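Local coordinates for kinesin-like protein Nod (Drosophila melanogaster, PDB 3DC4) that binds and hydrolyses ATP in its motor domain, binds microtubules and tracks their plus ends, and is required for distributive segregation of non-exchange chromosomes in meiosis, at residues H227-K231 and T232-R236; M114-P117 and G118-L121; S55-D59 and Q60-H64; E77-Q80 and A81-P85. All coordinates share one frame; numbering follows the deposited sequence.

Interaction 1 (H227-K231 and T232-R236); sequences HVKSK and THHSR
His227 and His234 face each other edge on across a tight antiparallel hairpin, at the joint between strands 220-229 and 234-241. ND1 of His227 sits 3.0 Å from NE2 of His234, in the plane of both rings, in a nearly straight hydrogen bond (168°) whose donor could be either ring. The rings are turned 40° to one another, and NE2 of His227 also bonds Ser155. His234 carries CG anti to its backbone N (chi1 177°), which lays the ring beside the extended chain of Lys229. CE of Lys229 packs over one face as a CH-pi contact, 3.7 Å from CE1 of His234, while the Arg236 guanidinium covers the opposite face. On the other face of the hairpin, Val228 and Ser235 form a hydrogen-bonded pair, with Val228 N to Ser235 O at 2.9 Å; a water joins Ser235 OG, which also bonds Leu90 O, to Val228 O. At the bend, Ser230 OG folds back over its own backbone and accepts from His233 N at 2.7 Å and from Thr232 N at 3.2 Å, while Ser230 N reaches His233 O at 2.7 Å. An alanine at Ser230 removes the hydroxyl and would probably leave the amides of Thr232 and His233 without this shared acceptor, the bend freer to shift. The histidine bond needs one bare ring nitrogen, and the guanidinium lying over His234 would probably disfavour a second proton there.

Interaction 2 (M114-P117 and G118-L121); sequences MTPP and GEIL
Thr115 and Ile120 are turned into each other by their first torsions: Thr115 sets OG1 beside its N (chi1 -61°), which leaves the methyl CG2 anti to the N, and Ile120 sets CG1 beside its own N (chi1 -64°). The two side chains cross at about a right angle, and CG2 of Thr115 comes 3.5 Å from CD1 of Ile120, tighter than usual for two methyls. Glu119 has its CG wedged between its own N and carbonyl carbon (chi1 49°), and from there the chain runs straight alongside the Pro116 ring, leaving OE2 3.7 Å from Pro116 CB. These side chains flank a short 3-10 turn through Pro117 and Gly118. Pro116 O accepts from Glu119 N at 3.1 Å, the donor standing above the carbonyl plane instead of on a lone pair; CG of Glu119 lies 3.1 Å from that same oxygen. A weak bond follows, from Ile120 N to Pro117 O at 3.0 Å. The turn belongs to the loop leading from the P-loop helix 108-112 to helix 127-141, and Pro116 and Pro117 rest on His196 of helix 192-204. The Thr115 side chain is about 7 Å from the bound ADP, near but not touching. Pro116 and Pro117 contribute acceptors but no N-H; the donors come from Glu119 and Ile120, one bond fair and one weak, and the Glu119 carboxylate lies against proline carbons.

Interaction 3 (S55-D59 and Q60-H64); sequences SLIVD and QNEFH
Leu56 and Phe63 pair across a beta hairpin with a two-residue loop, a type I' turn, that supplies two of the three strands of the small antiparallel sheet of the kinesin motor domain. Their backbones bond both ways, Phe63 N reaching Leu56 O at 2.8 Å and Leu56 N reaching Phe63 O at 3.0 Å. On the same face, Leu56 CG lies 4.0 Å from Phe63 CB, and the Phe63 ring, with CG anti to the carbonyl carbon (chi1 -67°), swings its edge toward Val58, CE2 standing 4.2 Å from Val58 CB. Val58 and Phe63 both lean on Leu326 of helix 319-335, so this face of the hairpin is pressed against that helix. The reverse face carries Ile57, whose side chain crosses Glu62 obliquely, CD1 meeting OE1, and Ser55, which lies beside His64 while its OG bonds Asp52. One strand farther out, Ile57 joins Gln46 by a backbone bond, which puts strand 55-58 in the middle of the sheet. At the tip, Asp59 and Gln60 take the positive phi angles that a type I' turn needs. Asn61 secures it twice, for its backbone N and its side-chain amide both donate to Val58 O. The ND2 bond, 3.2 Å long, comes in the carbonyl plane, whereas the backbone N sits well above it; a water 2.8 Å from Asn61 ND2 ties the amide to Asp59 OD2.

Interaction 4 (E77-Q80 and A81-P85); sequences EMYQ and ALILP
The end of helix 75-82, where the chain jogs before helix 84-92, is built on the carbonyl of Tyr79. Up to this point the bonding is regular alpha, Ala81 N to Glu77 O and Leu82 N to Met78 O. Tyr79 O then takes two amides at once, Ile83 N at 2.8 Å and Leu84 N at 2.9 Å, arriving from opposite faces of its carbonyl plane. The second spans five residues, so the last turn widens as in a pi-type turn, and the chain goes on into helix 84-92. Pro85 has no N-H to give, and its CD packs 3.4 Å from Gln80 O instead.

Side chains follow the same jog between the two helices. The Tyr79 ring, carried forward over the next turn by CG anti to the backbone N (chi1 166°), lies crosswise to Ile83, with CD1 3.6 Å from Ile83 CB. One face of that ring looks onto the backbone of Leu84, whose CD1 is 3.7 Å from Tyr79 OH. The hydroxyl bonds Asp134 of helix 127-141. A phenylalanine in place of Tyr79 would probably keep the packing on Ile83 but leave Asp134 without this partner, loosening the tie between the jog and helix 127-141. On another side, the bent chain of Met78 curls its methyl under Leu82, with CE in tight contact at 3.2 Å from Leu82 CB and 3.7 Å from Ile83 CG1. Ile127 of helix 127-141 touches both Met78 and Ile83.

Overall arrangement
The four contacts are local turns of one motor domain, and none touches another. Interactions 2 and 4 lie nearest the nucleotide: Thr115 is about 7 Å and Met78 about 8 Å from the bound ADP, side chain to ligand, with contact centres 19 Å apart. Both border helix 127-141, which meets Pro117 in the one and Tyr79 and Leu84 in the other. Interactions 1 and 3 are hairpins on opposite sides of the chain's centre, 40 Å apart between centres; interaction 1 joins the end of strand 220-229 to the start of strand 234-241 in the large sheet, interaction 3 belongs to the small one. Interaction 4 sits between, its centre 22 Å from interaction 1's and 23 Å from interaction 3's.

Interaction 1 (H227-K231 and T232-R236)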
loop_
_atom_site.group_PDB
_atom_site.type_symbol
_atom_site.label_atom_id
_atom_site.label_comp_id
_atom_site.label_asym_id
_atom_site.label_seq_id
_atom_site.Cartn_x
_atom_site.Cartn_y
_atom_site.Cartn_z
ATOM N N HIS A 227 -10.210 5.131 6.886
ATOM C CA HIS A 227 -11.607 4.894 6.543
ATOM C C HIS A 227 -12.375 6.201 6.430
ATOM O O HIS A 227 -12.281 7.071 7.297
ATOM C CB HIS A 227 -12.285 4.039 7.619
ATOM C CG HIS A 227 -11.660 2.693 7.823
ATOM N ND1 HIS A 227 -12.183 1.539 7.278
ATOM C CD2 HIS A 227 -10.567 2.313 8.528
ATOM C CE1 HIS A 227 -11.441 0.507 7.640
ATOM N NE2 HIS A 227 -10.453 0.949 8.400
ATOM N N VAL A 228 -13.131 6.324 5.346
ATOM C CA VAL A 228 -13.965 7.488 5.080
ATOM C C VAL A 228 -15.385 6.941 5.157
ATOM O O VAL A 228 -15.809 6.161 4.299
ATOM C CB VAL A 228 -13.677 8.049 3.670
ATOM C CG1 VAL A 228 -14.647 9.167 3.332
ATOM C CG2 VAL A 228 -12.242 8.575 3.615
ATOM N N LYS A 229 -16.108 7.339 6.201
ATOM C CA LYS A 229 -17.464 6.855 6.432
ATOM C C LYS A 229 -18.561 7.911 6.443
ATOM O O LYS A 229 -18.400 8.985 7.019
ATOM C CB LYS A 229 -17.518 6.096 7.765
ATOM C CG LYS A 229 -16.746 4.784 7.805
ATOM C CD LYS A 229 -17.046 4.035 9.101
ATOM C CE LYS A 229 -16.505 2.611 9.077
ATOM N NZ LYS A 229 -16.819 1.906 10.349
ATOM N N SER A 230 -19.675 7.582 5.797
ATOM C CA SER A 230 -20.848 8.448 5.754
ATOM C C SER A 230 -22.007 7.513 6.057
ATOM O O SER A 230 -21.825 6.297 6.121
ATOM C CB SER A 230 -21.052 9.065 4.370
ATOM O OG SER A 230 -21.714 8.160 3.502
ATOM N N LYS A 231 -23.195 8.079 6.216
ATOM C CA LYS A 231 -24.381 7.295 6.522
ATOM C C LYS A 231 -24.647 6.215 5.479
ATOM O O LYS A 231 -25.162 5.149 5.803
ATOM C CB LYS A 231 -25.599 8.219 6.620
ATOM C CG LYS A 231 -26.853 7.543 7.131
ATOM C CD LYS A 231 -27.981 8.551 7.349
ATOM C CE LYS A 231 -28.354 9.256 6.057
ATOM N NZ LYS A 231 -29.490 10.185 6.256
ATOM N N THR A 232 -24.281 6.479 4.230
ATOM C CA THR A 232 -24.534 5.520 3.163
ATOM C C THR A 232 -23.293 4.996 2.449
ATOM O O THR A 232 -23.394 4.085 1.629
ATOM C CB THR A 232 -25.439 6.134 2.094
ATOM O OG1 THR A 232 -24.686 7.096 1.350
ATOM C CG2 THR A 232 -26.633 6.832 2.739
ATOM N N HIS A 233 -22.132 5.566 2.751
ATOM C CA HIS A 233 -20.891 5.155 2.096
ATOM C C HIS A 233 -19.732 4.871 3.036
ATOM O O HIS A 233 -19.622 5.450 4.119
ATOM C CB HIS A 233 -20.432 6.219 1.091
ATOM C CG HIS A 233 -21.157 6.177 -0.217
ATOM N ND1 HIS A 233 -21.181 5.056 -1.017
ATOM C CD2 HIS A 233 -21.851 7.131 -0.883
ATOM C CE1 HIS A 233 -21.858 5.321 -2.121
ATOM N NE2 HIS A 233 -22.274 6.572 -2.066
ATOM N N HIS A 234 -18.857 3.980 2.588
ATOM C CA HIS A 234 -17.668 3.591 3.333
ATOM C C HIS A 234 -16.577 3.271 2.321
ATOM O O HIS A 234 -16.670 2.284 1.581
ATOM C CB HIS A 234 -17.955 2.358 4.195
ATOM C CG HIS A 234 -16.764 1.840 4.942
ATOM N ND1 HIS A 234 -16.798 0.666 5.661
ATOM C CD2 HIS A 234 -15.511 2.335 5.090
ATOM C CE1 HIS A 234 -15.618 0.457 6.219
ATOM N NE2 HIS A 234 -14.819 1.457 5.889
ATOM N N SER A 235 -15.559 4.121 2.270
ATOM C CA SER A 235 -14.451 3.899 1.355
ATOM C C SER A 235 -13.196 3.766 2.194
ATOM O O SER A 235 -13.088 4.343 3.279
ATOM C CB SER A 235 -14.324 5.049 0.350
ATOM O OG SER A 235 -14.280 6.310 0.994
ATOM N N ARG A 236 -12.253 2.984 1.695
ATOM C CA ARG A 236 -11.030 2.738 2.427
ATOM C C ARG A 236 -9.786 3.078 1.637
ATOM O O ARG A 236 -9.746 2.912 0.420
ATOM C CB ARG A 236 -10.941 1.255 2.806
ATOM C CG ARG A 236 -12.184 0.640 3.458
ATOM C CD ARG A 236 -12.056 -0.891 3.482
ATOM N NE ARG A 236 -13.179 -1.578 4.121
ATOM C CZ ARG A 236 -14.394 -1.691 3.591
ATOM N NH1 ARG A 236 -15.347 -2.341 4.253
ATOM N NH2 ARG A 236 -14.662 -1.156 2.404
HETATM O O HOH W 1 -16.978 6.991 1.512
#

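Interaction 2 (M114-P117 and G118-L121)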
loop_
_atom_site.group_PDB
_atom_site.type_symbol
_atom_site.label_atom_id
_atom_site.label_comp_id
_atom_site.label_asym_id
_atom_site.label_seq_id
_atom_site.Cartn_x
_atom_site.Cartn_y
_atom_site.Cartn_z
ATOM N N MET A 114 4.978 4.867 7.866
ATOM C CA MET A 114 4.563 4.035 8.986
ATOM C C MET A 114 5.080 4.496 10.344
ATOM O O MET A 114 4.602 4.040 11.381
ATOM C CB MET A 114 5.002 2.594 8.736
ATOM C CG MET A 114 4.331 1.952 7.538
ATOM S SD MET A 114 2.534 1.858 7.737
ATOM C CE MET A 114 2.401 0.683 9.075
ATOM N N THR A 115 6.055 5.397 10.336
ATOM C CA THR A 115 6.630 5.915 11.571
ATOM C C THR A 115 5.808 7.103 12.064
ATOM O O THR A 115 5.360 7.927 11.271
ATOM C CB THR A 115 8.090 6.369 11.355
ATOM O OG1 THR A 115 8.880 5.250 10.934
ATOM C CG2 THR A 115 8.678 6.935 12.650
ATOM N N PRO A 116 5.591 7.202 13.387
ATOM C CA PRO A 116 4.815 8.311 13.952
ATOM C C PRO A 116 5.316 9.662 13.442
ATOM O O PRO A 116 6.476 10.020 13.644
ATOM C CB PRO A 116 5.014 8.136 15.454
ATOM C CG PRO A 116 5.090 6.646 15.597
ATOM C CD PRO A 116 5.986 6.244 14.437
ATOM N N PRO A 117 4.441 10.426 12.772
ATOM C CA PRO A 117 4.738 11.744 12.204
ATOM C C PRO A 117 5.499 12.687 13.135
ATOM O O PRO A 117 6.432 13.367 12.708
ATOM C CB PRO A 117 3.354 12.280 11.849
ATOM C CG PRO A 117 2.616 11.043 11.475
ATOM C CD PRO A 117 3.021 10.087 12.567
ATOM N N GLY A 118 5.090 12.725 14.400
ATOM C CA GLY A 118 5.742 13.592 15.367
ATOM C C GLY A 118 7.253 13.471 15.370
ATOM O O GLY A 118 7.960 14.473 15.432
ATOM N N GLU A 119 7.752 12.243 15.302
ATOM C CA GLU A 119 9.190 12.000 15.303
ATOM C C GLU A 119 9.762 11.852 13.894
ATOM O O GLU A 119 10.597 10.983 13.645
ATOM C CB GLU A 119 9.500 10.744 16.123
ATOM C CG GLU A 119 8.639 9.543 15.765
ATOM C CD GLU A 119 8.965 8.317 16.597
ATOM O OE1 GLU A 119 10.064 7.749 16.419
ATOM O OE2 GLU A 119 8.121 7.924 17.434
ATOM N N ILE A 120 9.313 12.707 12.978
ATOM C CA ILE A 120 9.774 12.666 11.591
ATOM C C ILE A 120 9.894 14.074 11.014
ATOM O O ILE A 120 8.982 14.882 11.153
ATOM C CB ILE A 120 8.787 11.866 10.690
ATOM C CG1 ILE A 120 8.731 10.405 11.132
ATOM C CG2 ILE A 120 9.212 11.957 9.234
ATOM C CD1 ILE A 120 10.055 9.680 11.010
ATOM N N LEU A 121 11.015 14.369 10.363
ATOM C CA LEU A 121 11.189 15.685 9.763
ATOM C C LEU A 121 10.194 15.865 8.620
ATOM O O LEU A 121 9.899 14.921 7.890
ATOM C CB LEU A 121 12.619 15.858 9.246
ATOM C CG LEU A 121 13.601 16.534 10.211
ATOM C CD1 LEU A 121 13.411 16.019 11.623
ATOM C CD2 LEU A 121 15.017 16.292 9.725
#

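Interaction 3 (S55-D59 and Q60-H64)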
loop_
_atom_site.group_PDB
_atom_site.type_symbol
_atom_site.label_atom_id
_atom_site.label_comp_id
_atom_site.label_asym_id
_atom_site.label_seq_id
_atom_site.Cartn_x
_atom_site.Cartn_y
_atom_site.Cartn_z
ATOM N N SER A 55 10.724 3.594 -17.173
ATOM C CA SER A 55 11.564 2.447 -17.464
ATOM C C SER A 55 12.879 2.406 -16.725
ATOM O O SER A 55 13.439 3.432 -16.342
ATOM C CB SER A 55 11.866 2.417 -18.963
ATOM O OG SER A 55 10.684 2.622 -19.714
ATOM N N LEU A 56 13.392 1.196 -16.565
ATOM C CA LEU A 56 14.668 1.012 -15.904
ATOM C C LEU A 56 15.303 -0.268 -16.398
ATOM O O LEU A 56 14.625 -1.150 -16.927
ATOM C CB LEU A 56 14.501 0.960 -14.381
ATOM C CG LEU A 56 13.564 -0.089 -13.793
ATOM C CD1 LEU A 56 14.055 -0.442 -12.401
ATOM C CD2 LEU A 56 12.134 0.424 -13.755
ATOM N N ILE A 57 16.611 -0.360 -16.223
ATOM C CA ILE A 57 17.353 -1.526 -16.650
ATOM C C ILE A 57 18.157 -2.044 -15.483
ATOM O O ILE A 57 18.866 -1.291 -14.818
ATOM C CB ILE A 57 18.303 -1.183 -17.801
ATOM C CG1 ILE A 57 17.484 -0.726 -19.010
ATOM C CG2 ILE A 57 19.164 -2.404 -18.151
ATOM C CD1 ILE A 57 18.303 -0.081 -20.097
ATOM N N VAL A 58 18.009 -3.333 -15.218
ATOM C CA VAL A 58 18.730 -3.979 -14.138
ATOM C C VAL A 58 19.249 -5.296 -14.690
ATOM O O VAL A 58 18.493 -6.081 -15.250
ATOM C CB VAL A 58 17.815 -4.242 -12.928
ATOM C CG1 VAL A 58 18.582 -5.001 -11.854
ATOM C CG2 VAL A 58 17.310 -2.917 -12.366
ATOM N N ASP A 59 20.551 -5.504 -14.547
ATOM C CA ASP A 59 21.209 -6.710 -15.028
ATOM C C ASP A 59 20.836 -6.974 -16.490
ATOM O O ASP A 59 20.496 -8.093 -16.867
ATOM C CB ASP A 59 20.823 -7.897 -14.134
ATOM C CG ASP A 59 21.780 -9.065 -14.262
ATOM O OD1 ASP A 59 22.997 -8.831 -14.407
ATOM O OD2 ASP A 59 21.313 -10.221 -14.205
ATOM N N GLN A 60 20.892 -5.920 -17.301
ATOM C CA GLN A 60 20.584 -5.989 -18.732
ATOM C C GLN A 60 19.120 -6.246 -19.061
ATOM O O GLN A 60 18.756 -6.385 -20.228
ATOM C CB GLN A 60 21.457 -7.050 -19.411
ATOM C CG GLN A 60 22.917 -6.658 -19.487
ATOM C CD GLN A 60 23.106 -5.346 -20.220
ATOM O OE1 GLN A 60 22.766 -5.222 -21.400
ATOM N NE2 GLN A 60 23.646 -4.352 -19.523
ATOM N N ASN A 61 18.279 -6.302 -18.036
ATOM C CA ASN A 61 16.854 -6.527 -18.232
ATOM C C ASN A 61 16.129 -5.196 -18.223
ATOM O O ASN A 61 16.372 -4.355 -17.363
ATOM C CB ASN A 61 16.293 -7.410 -17.121
ATOM C CG ASN A 61 16.905 -8.787 -17.116
ATOM O OD1 ASN A 61 16.669 -9.585 -18.024
ATOM N ND2 ASN A 61 17.700 -9.074 -16.103
ATOM N N GLU A 62 15.216 -5.019 -19.167
ATOM C CA GLU A 62 14.470 -3.776 -19.256
ATOM C C GLU A 62 13.086 -3.927 -18.627
ATOM O O GLU A 62 12.336 -4.840 -18.956
ATOM C CB GLU A 62 14.369 -3.363 -20.721
ATOM C CG GLU A 62 14.059 -1.898 -20.946
ATOM C CD GLU A 62 14.460 -1.447 -22.343
ATOM O OE1 GLU A 62 15.674 -1.339 -22.605
ATOM O OE2 GLU A 62 13.563 -1.216 -23.176
ATOM N N PHE A 63 12.758 -3.028 -17.710
ATOM C CA PHE A 63 11.474 -3.061 -17.019
ATOM C C PHE A 63 10.655 -1.813 -17.316
ATOM O O PHE A 63 11.186 -0.695 -17.323
ATOM C CB PHE A 63 11.713 -3.178 -15.516
ATOM C CG PHE A 63 12.325 -4.480 -15.112
ATOM C CD1 PHE A 63 11.539 -5.618 -14.975
ATOM C CD2 PHE A 63 13.690 -4.579 -14.892
ATOM C CE1 PHE A 63 12.108 -6.839 -14.629
ATOM C CE2 PHE A 63 14.269 -5.794 -14.546
ATOM C CZ PHE A 63 13.475 -6.926 -14.413
ATOM N N HIS A 64 9.361 -2.010 -17.557
ATOM C CA HIS A 64 8.464 -0.897 -17.853
ATOM C C HIS A 64 7.246 -0.902 -16.957
ATOM O O HIS A 64 6.460 -1.842 -16.974
ATOM C CB HIS A 64 7.986 -0.952 -19.301
ATOM C CG HIS A 64 9.095 -0.973 -20.299
ATOM N ND1 HIS A 64 9.657 -2.143 -20.760
ATOM C CD2 HIS A 64 9.761 0.034 -20.910
ATOM C CE1 HIS A 64 10.624 -1.855 -21.614
ATOM N NE2 HIS A 64 10.708 -0.541 -21.721
HETATM O O HOH W 2 19.055 -11.415 -15.407
#

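Interaction 4 (E77-Q80 and A81-P85)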
loop_
_atom_site.group_PDB
_atom_site.type_symbol
_atom_site.label_atom_id
_atom_site.label_comp_id
_atom_site.label_asym_id
_atom_site.label_seq_id
_atom_site.Cartn_x
_atom_site.Cartn_y
_atom_site.Cartn_z
ATOM N N GLU A 77 7.069 14.592 -4.085
ATOM C CA GLU A 77 6.885 14.241 -5.486
ATOM C C GLU A 77 6.271 12.864 -5.658
ATOM O O GLU A 77 5.328 12.681 -6.424
ATOM C CB GLU A 77 8.219 14.282 -6.234
ATOM C CG GLU A 77 8.464 15.576 -6.981
ATOM C CD GLU A 77 7.321 15.917 -7.925
ATOM O OE1 GLU A 77 7.025 15.109 -8.837
ATOM O OE2 GLU A 77 6.715 16.997 -7.750
ATOM N N MET A 78 6.824 11.888 -4.951
ATOM C CA MET A 78 6.328 10.526 -5.032
ATOM C C MET A 78 4.853 10.458 -4.648
ATOM O O MET A 78 4.056 9.815 -5.331
ATOM C CB MET A 78 7.169 9.618 -4.132
ATOM C CG MET A 78 6.771 8.149 -4.175
ATOM S SD MET A 78 5.590 7.702 -2.877
ATOM C CE MET A 78 4.067 7.536 -3.776
ATOM N N TYR A 79 4.492 11.137 -3.564
ATOM C CA TYR A 79 3.106 11.153 -3.098
ATOM C C TYR A 79 2.201 11.848 -4.119
ATOM O O TYR A 79 1.144 11.340 -4.477
ATOM C CB TYR A 79 3.011 11.873 -1.743
ATOM C CG TYR A 79 1.591 12.221 -1.349
ATOM C CD1 TYR A 79 0.709 11.240 -0.898
ATOM C CD2 TYR A 79 1.103 13.517 -1.511
ATOM C CE1 TYR A 79 -0.624 11.537 -0.627
ATOM C CE2 TYR A 79 -0.234 13.824 -1.244
ATOM C CZ TYR A 79 -1.089 12.826 -0.807
ATOM O OH TYR A 79 -2.414 13.103 -0.589
ATOM N N GLN A 80 2.626 13.016 -4.587
ATOM C CA GLN A 80 1.837 13.762 -5.554
ATOM C C GLN A 80 1.592 12.969 -6.837
ATOM O O GLN A 80 0.495 12.979 -7.368
ATOM C CB GLN A 80 2.527 15.090 -5.883
ATOM C CG GLN A 80 2.647 16.011 -4.684
ATOM C CD GLN A 80 1.357 16.716 -4.341
ATOM O OE1 GLN A 80 1.042 16.926 -3.167
ATOM N NE2 GLN A 80 0.613 17.119 -5.365
ATOM N N ALA A 81 2.609 12.270 -7.325
ATOM C CA ALA A 81 2.468 11.504 -8.555
ATOM C C ALA A 81 1.712 10.200 -8.403
ATOM O O ALA A 81 0.906 9.838 -9.255
ATOM C CB ALA A 81 3.843 11.210 -9.152
ATOM N N LEU A 82 1.960 9.502 -7.305
ATOM C CA LEU A 82 1.367 8.196 -7.111
ATOM C C LEU A 82 0.125 8.061 -6.255
ATOM O O LEU A 82 -0.754 7.250 -6.561
ATOM C CB LEU A 82 2.443 7.264 -6.561
ATOM C CG LEU A 82 2.097 5.781 -6.512
ATOM C CD1 LEU A 82 1.993 5.249 -7.941
ATOM C CD2 LEU A 82 3.172 5.045 -5.736
ATOM N N ILE A 83 0.027 8.852 -5.196
ATOM C CA ILE A 83 -1.099 8.711 -4.292
ATOM C C ILE A 83 -2.158 9.800 -4.331
ATOM O O ILE A 83 -3.347 9.503 -4.263
ATOM C CB ILE A 83 -0.572 8.551 -2.850
ATOM C CG1 ILE A 83 0.453 7.413 -2.809
ATOM C CG2 ILE A 83 -1.716 8.263 -1.890
ATOM C CD1 ILE A 83 -0.131 6.010 -3.049
ATOM N N LEU A 84 -1.737 11.051 -4.453
ATOM C CA LEU A 84 -2.686 12.158 -4.487
ATOM C C LEU A 84 -3.890 11.882 -5.393
ATOM O O LEU A 84 -5.034 12.127 -5.000
ATOM C CB LEU A 84 -1.986 13.452 -4.922
ATOM C CG LEU A 84 -2.906 14.675 -4.971
ATOM C CD1 LEU A 84 -3.465 14.961 -3.582
ATOM C CD2 LEU A 84 -2.137 15.876 -5.499
ATOM N N PRO A 85 -3.657 11.359 -6.610
ATOM C CA PRO A 85 -4.776 11.073 -7.518
ATOM C C PRO A 85 -5.829 10.148 -6.904
ATOM O O PRO A 85 -7.010 10.241 -7.229
ATOM C CB PRO A 85 -4.091 10.437 -8.726
ATOM C CG PRO A 85 -2.767 11.154 -8.750
ATOM C CD PRO A 85 -2.371 11.111 -7.282
#